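Local structure of DNA polymerase III, beta subunit (1VPK) at residues Phe351-Leu363 and Gly367-Ala378. The protein probably encircles DNA as a ring-shaped head-to-tail homodimer, tethering DNA polymerases and other proteins to it and making synthesis processive. Residues are numbered along the deposited sequence; the frame is centred on the assembly and turned at random.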
ATOM      1  N   PHE A 351      -4.096  30.798 -17.866  1.00 46.64           N
ATOM      2  CA  PHE A 351      -4.528  31.625 -16.754  1.00 46.27           C
ATOM      3  C   PHE A 351      -5.112  32.930 -17.257  1.00 47.89           C
ATOM      4  O   PHE A 351      -4.755  33.416 -18.355  1.00 44.84           O
ATOM      5  CB  PHE A 351      -3.352  32.000 -15.861  1.00 46.50           C
ATOM      6  CG  PHE A 351      -2.476  30.842 -15.412  1.00 45.43           C
ATOM      7  CD1 PHE A 351      -1.420  30.445 -16.172  1.00 45.44           C
ATOM      8  CD2 PHE A 351      -2.694  30.195 -14.205  1.00 46.35           C
ATOM      9  CE1 PHE A 351      -0.579  29.419 -15.772  1.00 46.40           C
ATOM     10  CE2 PHE A 351      -1.830  29.170 -13.785  1.00 45.74           C
ATOM     11  CZ  PHE A 351      -0.776  28.793 -14.594  1.00 46.63           C
ATOM     12  N   VAL A 352      -5.952  33.545 -16.411  1.00 49.68           N
ATOM     13  CA  VAL A 352      -6.473  34.887 -16.652  1.00 51.51           C
ATOM     14  C   VAL A 352      -5.861  35.789 -15.584  1.00 51.88           C
ATOM     15  O   VAL A 352      -5.003  36.607 -15.889  1.00 53.19           O
ATOM     16  CB  VAL A 352      -8.051  34.916 -16.691  1.00 52.07           C
ATOM     17  CG1 VAL A 352      -8.620  36.337 -16.976  1.00 52.66           C
ATOM     18  CG2 VAL A 352      -8.578  34.032 -17.791  1.00 54.60           C
ATOM     19  N   ASP A 353      -6.254  35.574 -14.328  1.00 51.82           N
ATOM     20  CA  ASP A 353      -5.982  36.446 -13.176  1.00 52.06           C
ATOM     21  C   ASP A 353      -5.710  35.567 -11.968  1.00 49.88           C
ATOM     22  O   ASP A 353      -6.011  34.382 -11.990  1.00 48.91           O
ATOM     23  CB  ASP A 353      -7.245  37.234 -12.771  1.00 54.11           C
ATOM     24  CG  ASP A 353      -7.615  38.261 -13.740  1.00 58.48           C
ATOM     25  OD1 ASP A 353      -6.697  38.779 -14.431  1.00 68.16           O
ATOM     26  OD2 ASP A 353      -8.814  38.567 -13.814  1.00 62.23           O
ATOM     27  N   SER A 354      -5.211  36.175 -10.904  1.00 49.51           N
ATOM     28  CA  SER A 354      -4.930  35.467  -9.640  1.00 49.69           C
ATOM     29  C   SER A 354      -6.217  34.893  -9.035  1.00 49.29           C
ATOM     30  O   SER A 354      -6.173  33.972  -8.235  1.00 49.91           O
ATOM     31  CB  SER A 354      -4.226  36.410  -8.640  1.00 49.51           C
ATOM     32  OG  SER A 354      -5.120  37.375  -8.076  1.00 51.12           O
ATOM     33  N   THR A 355      -7.357  35.427  -9.451  1.00 49.41           N
ATOM     34  CA  THR A 355      -8.674  35.048  -8.903  1.00 50.11           C
ATOM     35  C   THR A 355      -9.525  34.203  -9.849  1.00 49.63           C
ATOM     36  O   THR A 355     -10.634  33.863  -9.513  1.00 48.12           O
ATOM     37  CB  THR A 355      -9.446  36.295  -8.481  1.00 50.18           C
ATOM     38  OG1 THR A 355      -9.603  37.163  -9.600  1.00 50.09           O
ATOM     39  CG2 THR A 355      -8.640  37.024  -7.423  1.00 52.17           C
ATOM     40  N   SER A 356      -8.954  33.803 -10.991  1.00 49.16           N
ATOM     41  CA  SER A 356      -9.692  33.079 -12.019  1.00 48.66           C
ATOM     42  C   SER A 356      -9.223  31.625 -12.112  1.00 48.45           C
ATOM     43  O   SER A 356      -8.062  31.325 -11.764  1.00 47.01           O
ATOM     44  CB  SER A 356      -9.467  33.791 -13.342  1.00 49.44           C
ATOM     45  OG  SER A 356      -9.964  35.112 -13.253  1.00 51.21           O
ATOM     46  N   PRO A 357     -10.098  30.716 -12.588  1.00 48.38           N
ATOM     47  CA  PRO A 357      -9.679  29.331 -12.782  1.00 49.77           C
ATOM     48  C   PRO A 357      -8.466  29.221 -13.705  1.00 49.82           C
ATOM     49  O   PRO A 357      -8.219  30.107 -14.549  1.00 49.36           O
ATOM     50  CB  PRO A 357     -10.889  28.678 -13.466  1.00 49.94           C
ATOM     51  CG  PRO A 357     -12.057  29.551 -13.109  1.00 50.71           C
ATOM     52  CD  PRO A 357     -11.517  30.935 -12.945  1.00 50.23           C
ATOM     53  N   CYS A 358      -7.745  28.136 -13.556  1.00 49.91           N
ATOM     54  CA  CYS A 358      -6.692  27.762 -14.493  1.00 49.35           C
ATOM     55  C   CYS A 358      -7.192  26.563 -15.295  1.00 48.86           C
ATOM     56  O   CYS A 358      -7.763  25.609 -14.722  1.00 49.66           O
ATOM     57  CB  CYS A 358      -5.438  27.378 -13.701  1.00 49.36           C
ATOM     58  SG  CYS A 358      -4.174  26.609 -14.619  1.00 53.21           S
ATOM     59  N   GLN A 359      -6.979  26.603 -16.593  1.00 48.48           N
ATOM     60  CA  GLN A 359      -7.209  25.462 -17.455  1.00 49.19           C
ATOM     61  C   GLN A 359      -5.895  24.758 -17.722  1.00 49.05           C
ATOM     62  O   GLN A 359      -4.924  25.378 -18.149  1.00 50.23           O
ATOM     63  CB  GLN A 359      -7.883  25.851 -18.775  1.00 48.58           C
ATOM     64  CG  GLN A 359      -8.125  24.647 -19.665  1.00 49.05           C
ATOM     65  CD  GLN A 359      -8.851  24.967 -20.940  1.00 50.72           C
ATOM     66  OE1 GLN A 359      -9.944  25.469 -20.904  1.00 51.38           O
ATOM     67  NE2 GLN A 359      -8.224  24.688 -22.073  1.00 50.58           N
ATOM     68  N   ILE A 360      -5.862  23.463 -17.440  1.00 48.14           N
ATOM     69  CA  ILE A 360      -4.769  22.602 -17.801  1.00 48.95           C
ATOM     70  C   ILE A 360      -5.190  21.589 -18.886  1.00 49.41           C
ATOM     71  O   ILE A 360      -6.250  20.888 -18.801  1.00 47.91           O
ATOM     72  CB  ILE A 360      -4.210  21.871 -16.581  1.00 49.45           C
ATOM     73  CG1 ILE A 360      -3.719  22.886 -15.537  1.00 47.79           C
ATOM     74  CG2 ILE A 360      -3.071  20.946 -17.012  1.00 50.83           C
ATOM     75  CD1 ILE A 360      -3.408  22.286 -14.211  1.00 50.79           C
ATOM     76  N   ASN A 361      -4.358  21.495 -19.915  1.00 48.92           N
ATOM     77  CA  ASN A 361      -4.618  20.512 -20.953  1.00 49.00           C
ATOM     78  C   ASN A 361      -3.349  19.885 -21.497  1.00 48.05           C
ATOM     79  O   ASN A 361      -2.291  20.463 -21.390  1.00 46.69           O
ATOM     80  CB  ASN A 361      -5.451  21.162 -22.069  1.00 50.11           C
ATOM     81  CG  ASN A 361      -4.905  22.451 -22.526  1.00 51.31           C
ATOM     82  OD1 ASN A 361      -5.324  23.526 -22.048  1.00 55.32           O
ATOM     83  ND2 ASN A 361      -4.015  22.388 -23.521  1.00 53.71           N
ATOM     84  N   PRO A 362      -3.469  18.710 -22.123  1.00 47.53           N
ATOM     85  CA  PRO A 362      -2.327  18.158 -22.851  1.00 46.95           C
ATOM     86  C   PRO A 362      -2.007  19.044 -24.030  1.00 46.05           C
ATOM     87  O   PRO A 362      -2.915  19.652 -24.581  1.00 46.64           O
ATOM     88  CB  PRO A 362      -2.808  16.815 -23.353  1.00 45.96           C
ATOM     89  CG  PRO A 362      -4.172  16.743 -23.083  1.00 48.30           C
ATOM     90  CD  PRO A 362      -4.661  17.890 -22.276  1.00 47.75           C
ATOM     91  N   LEU A 363      -0.726  19.108 -24.412  1.00 45.15           N
ATOM     92  CA  LEU A 363      -0.309  19.943 -25.509  1.00 45.33           C
ATOM     93  C   LEU A 363      -0.778  19.326 -26.784  1.00 44.80           C
ATOM     94  O   LEU A 363      -0.462  18.195 -27.088  1.00 44.25           O
ATOM     95  CB  LEU A 363       1.222  20.111 -25.531  1.00 45.70           C
ATOM     96  CG  LEU A 363       1.852  20.910 -26.665  1.00 44.45           C
ATOM     97  CD1 LEU A 363       1.380  22.389 -26.530  1.00 44.99           C
ATOM     98  CD2 LEU A 363       3.349  20.822 -26.657  1.00 45.14           C
ATOM     99  N   GLY A 367     -10.001  17.366 -26.767  1.00 52.04           N
ATOM    100  CA  GLY A 367     -10.941  16.409 -26.236  1.00 52.24           C
ATOM    101  C   GLY A 367     -10.860  16.198 -24.742  1.00 51.53           C
ATOM    102  O   GLY A 367     -11.792  15.621 -24.170  1.00 52.03           O
ATOM    103  N   TYR A 368      -9.776  16.691 -24.127  0.50 50.94           N
ATOM    104  CA  TYR A 368      -9.505  16.526 -22.697  0.50 50.81           C
ATOM    105  C   TYR A 368      -9.062  17.821 -22.047  0.50 50.31           C
ATOM    106  O   TYR A 368      -8.126  18.473 -22.534  0.50 50.54           O
ATOM    107  CB  TYR A 368      -8.457  15.424 -22.481  0.50 51.26           C
ATOM    108  CG  TYR A 368      -8.993  14.086 -22.927  0.50 52.31           C
ATOM    109  CD1 TYR A 368      -8.866  13.668 -24.255  0.50 52.93           C
ATOM    110  CD2 TYR A 368      -9.702  13.282 -22.051  0.50 52.09           C
ATOM    111  CE1 TYR A 368      -9.401  12.469 -24.677  0.50 53.32           C
ATOM    112  CE2 TYR A 368     -10.237  12.071 -22.465  0.50 52.97           C
ATOM    113  CZ  TYR A 368     -10.088  11.677 -23.779  0.50 51.67           C
ATOM    114  OH  TYR A 368     -10.608  10.485 -24.176  0.50 52.44           O
ATOM    115  N   LEU A 369      -9.724  18.216 -20.953  1.00 49.43           N
ATOM    116  CA  LEU A 369      -9.309  19.426 -20.256  1.00 49.58           C
ATOM    117  C   LEU A 369      -9.704  19.414 -18.783  1.00 48.74           C
ATOM    118  O   LEU A 369     -10.679  18.743 -18.361  1.00 48.23           O
ATOM    119  CB  LEU A 369      -9.843  20.681 -20.928  1.00 49.46           C
ATOM    120  CG  LEU A 369     -11.281  21.134 -20.762  1.00 49.56           C
ATOM    121  CD1 LEU A 369     -11.548  21.827 -19.441  1.00 50.98           C
ATOM    122  CD2 LEU A 369     -11.592  22.068 -21.866  1.00 52.04           C
ATOM    123  N   TYR A 370      -8.908  20.140 -18.020  1.00 48.52           N
ATOM    124  CA  TYR A 370      -9.015  20.185 -16.565  1.00 49.37           C
ATOM    125  C   TYR A 370      -9.050  21.607 -16.114  1.00 48.47           C
ATOM    126  O   TYR A 370      -8.351  22.400 -16.650  1.00 48.26           O
ATOM    127  CB  TYR A 370      -7.835  19.437 -15.903  1.00 49.40           C
ATOM    128  CG  TYR A 370      -7.826  18.018 -16.386  1.00 51.89           C
ATOM    129  CD1 TYR A 370      -8.600  17.055 -15.761  1.00 52.21           C
ATOM    130  CD2 TYR A 370      -7.097  17.645 -17.527  1.00 51.14           C
ATOM    131  CE1 TYR A 370      -8.631  15.717 -16.251  1.00 51.89           C
ATOM    132  CE2 TYR A 370      -7.114  16.323 -18.001  1.00 52.42           C
ATOM    133  CZ  TYR A 370      -7.889  15.388 -17.373  1.00 51.10           C
ATOM    134  OH  TYR A 370      -7.918  14.099 -17.803  1.00 53.93           O
ATOM    135  N   ILE A 371      -9.845  21.901 -15.094  1.00 48.69           N
ATOM    136  CA  ILE A 371      -9.942  23.243 -14.490  1.00 49.42           C
ATOM    137  C   ILE A 371      -9.596  23.075 -12.995  1.00 50.34           C
ATOM    138  O   ILE A 371     -10.046  22.089 -12.349  1.00 50.21           O
ATOM    139  CB  ILE A 371     -11.384  23.833 -14.609  1.00 50.04           C
ATOM    140  CG1 ILE A 371     -11.849  23.901 -16.082  1.00 48.53           C
ATOM    141  CG2 ILE A 371     -11.476  25.195 -13.903  1.00 50.25           C
ATOM    142  CD1 ILE A 371     -11.163  24.930 -16.879  1.00 49.43           C
ATOM    143  N   VAL A 372      -8.725  23.951 -12.485  1.00 50.05           N
ATOM    144  CA  VAL A 372      -8.434  24.051 -11.054  1.00 49.21           C
ATOM    145  C   VAL A 372      -8.667  25.510 -10.627  1.00 49.25           C
ATOM    146  O   VAL A 372      -8.214  26.439 -11.282  1.00 47.23           O
ATOM    147  CB  VAL A 372      -6.985  23.601 -10.718  1.00 50.05           C
ATOM    148  CG1 VAL A 372      -6.794  23.474  -9.203  1.00 49.68           C
ATOM    149  CG2 VAL A 372      -6.668  22.233 -11.329  1.00 50.63           C
ATOM    150  N   MET A 373      -9.410  25.708  -9.544  1.00 49.22           N
ATOM    151  CA  MET A 373      -9.696  27.022  -9.014  1.00 49.95           C
ATOM    152  C   MET A 373      -8.505  27.398  -8.140  1.00 49.57           C
ATOM    153  O   MET A 373      -7.933  26.527  -7.488  1.00 49.16           O
ATOM    154  CB  MET A 373     -10.956  26.961  -8.146  1.00 52.18           C
ATOM    155  CG  MET A 373     -12.203  26.432  -8.879  1.00 56.65           C
ATOM    156  SD  MET A 373     -12.748  27.411 -10.304  1.00 65.05           S
ATOM    157  CE  MET A 373     -12.741  29.046  -9.530  1.00 66.65           C
ATOM    158  N   PRO A 374      -8.135  28.686  -8.103  1.00 49.14           N
ATOM    159  CA  PRO A 374      -7.022  29.104  -7.293  1.00 48.98           C
ATOM    160  C   PRO A 374      -7.402  29.325  -5.854  1.00 50.00           C
ATOM    161  O   PRO A 374      -8.580  29.357  -5.533  1.00 48.23           O
ATOM    162  CB  PRO A 374      -6.604  30.428  -7.913  1.00 48.91           C
ATOM    163  CG  PRO A 374      -7.788  30.972  -8.514  1.00 49.90           C
ATOM    164  CD  PRO A 374      -8.737  29.827  -8.822  1.00 50.20           C
ATOM    165  N   ILE A 375      -6.395  29.498  -5.010  1.00 51.45           N
ATOM    166  CA  ILE A 375      -6.610  29.803  -3.603  1.00 54.50           C
ATOM    167  C   ILE A 375      -6.069  31.209  -3.332  1.00 54.65           C
ATOM    168  O   ILE A 375      -5.257  31.748  -4.084  1.00 54.35           O
ATOM    169  CB  ILE A 375      -6.007  28.740  -2.642  1.00 55.05           C
ATOM    170  CG1 ILE A 375      -4.496  28.642  -2.760  1.00 55.28           C
ATOM    171  CG2 ILE A 375      -6.586  27.337  -2.910  1.00 57.08           C
ATOM    172  CD1 ILE A 375      -3.927  27.584  -1.838  1.00 56.69           C
ATOM    173  N   ARG A 376      -6.554  31.805  -2.260  1.00 55.56           N
ATOM    174  CA  ARG A 376      -6.184  33.172  -1.910  1.00 56.98           C
ATOM    175  C   ARG A 376      -4.695  33.264  -1.632  1.00 57.98           C
ATOM    176  O   ARG A 376      -4.100  32.343  -1.057  1.00 58.42           O
ATOM    177  CB  ARG A 376      -7.004  33.635  -0.712  1.00 57.47           C
ATOM    178  CG  ARG A 376      -8.490  33.620  -1.000  1.00 58.30           C
ATOM    179  N   LEU A 377      -4.074  34.340  -2.103  1.00 59.39           N
ATOM    180  CA  LEU A 377      -2.649  34.551  -1.901  1.00 60.29           C
ATOM    181  C   LEU A 377      -2.359  34.915  -0.428  1.00 61.55           C
ATOM    182  O   LEU A 377      -3.135  35.644   0.191  1.00 62.44           O
ATOM    183  CB  LEU A 377      -2.140  35.630  -2.866  1.00 60.14           C
ATOM    184  CG  LEU A 377      -2.083  35.113  -4.323  1.00 59.63           C
ATOM    185  CD1 LEU A 377      -2.165  36.224  -5.367  1.00 59.78           C
ATOM    186  CD2 LEU A 377      -0.831  34.324  -4.531  1.00 59.20           C
ATOM    187  N   ALA A 378      -1.284  34.355   0.131  1.00 62.98           N
ATOM    188  CA  ALA A 378      -0.847  34.692   1.494  1.00 64.06           C
ATOM    189  C   ALA A 378      -0.063  36.000   1.434  1.00 64.81           C
ATOM    190  O   ALA A 378      -0.493  36.947   0.755  1.00 66.46           O
ATOM    191  CB  ALA A 378       0.016  33.566   2.106  1.00 63.94           C
TER
HETATM  192  O   HOH W   1      -4.142  33.181  -6.369  1.00 34.90           O
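Cys358, Gln359 and Ile360 pair with Val372, Ile371 and Tyr370 in an antiparallel beta hairpin of the C-terminal domain, formed by strands 358-362 and 368-372, the last two of the chain. Two hydrogen-bonded pairs, Cys358 with Val372 and Ile360 with Tyr370, carry four backbone bonds; Cys358 N to Val372 O (2.9 Å) is almost perfectly straight. Between them Gln359 and Ile371 form a non-hydrogen-bonded pair, where the CA of Ile371 approaches Cys358 O to 3.2 Å in a CA-H...O contact.

Cys358, Ile360, Tyr370 and Val372 turn to the face covered largely by helix 332-341, where small or apolar groups fill the core; CD2 of Tyr370 brings its ring edge to Ile360 O at 3.6 Å. The other face is mixed, with Ile371 buried and Gln359 partly exposed. The extended Gln359, its CG anti to the backbone N (chi1 -180°), passes obliquely over CD1 of Ile371, and its NE2 donates to Asn361 OD1 (3.1 Å) from above the carbonyl plane. CG2 of Ile371 meets Pro357 CB at 3.6 Å. The Met373 side chain starts away from the other strand, but turns at chi2 (-61°) and chi3 (-49°) bring SD and CE alongside the Pro357 ring.

Past the strands the two segments stay in contact. The Pro374 ring points toward the type I turn Asp353-Ser356, setting CG against Ser356 O (3.3 Å) and Ser354 O; lacking an N-H, this proline ends the backbone pairing. A water donates to both Ser354 O and Ile375 O.

Strand 346-351 flanks the hairpin through backbone bonds to Gln359 and Asn361. On the other side, strand 368-372 joins central-domain strand 187-194 in one continuous antiparallel sheet, and hydrogen bonds from Tyr368 OH to Glu193 and Tyr370 OH to Lys152 O add side-chain links at this junction.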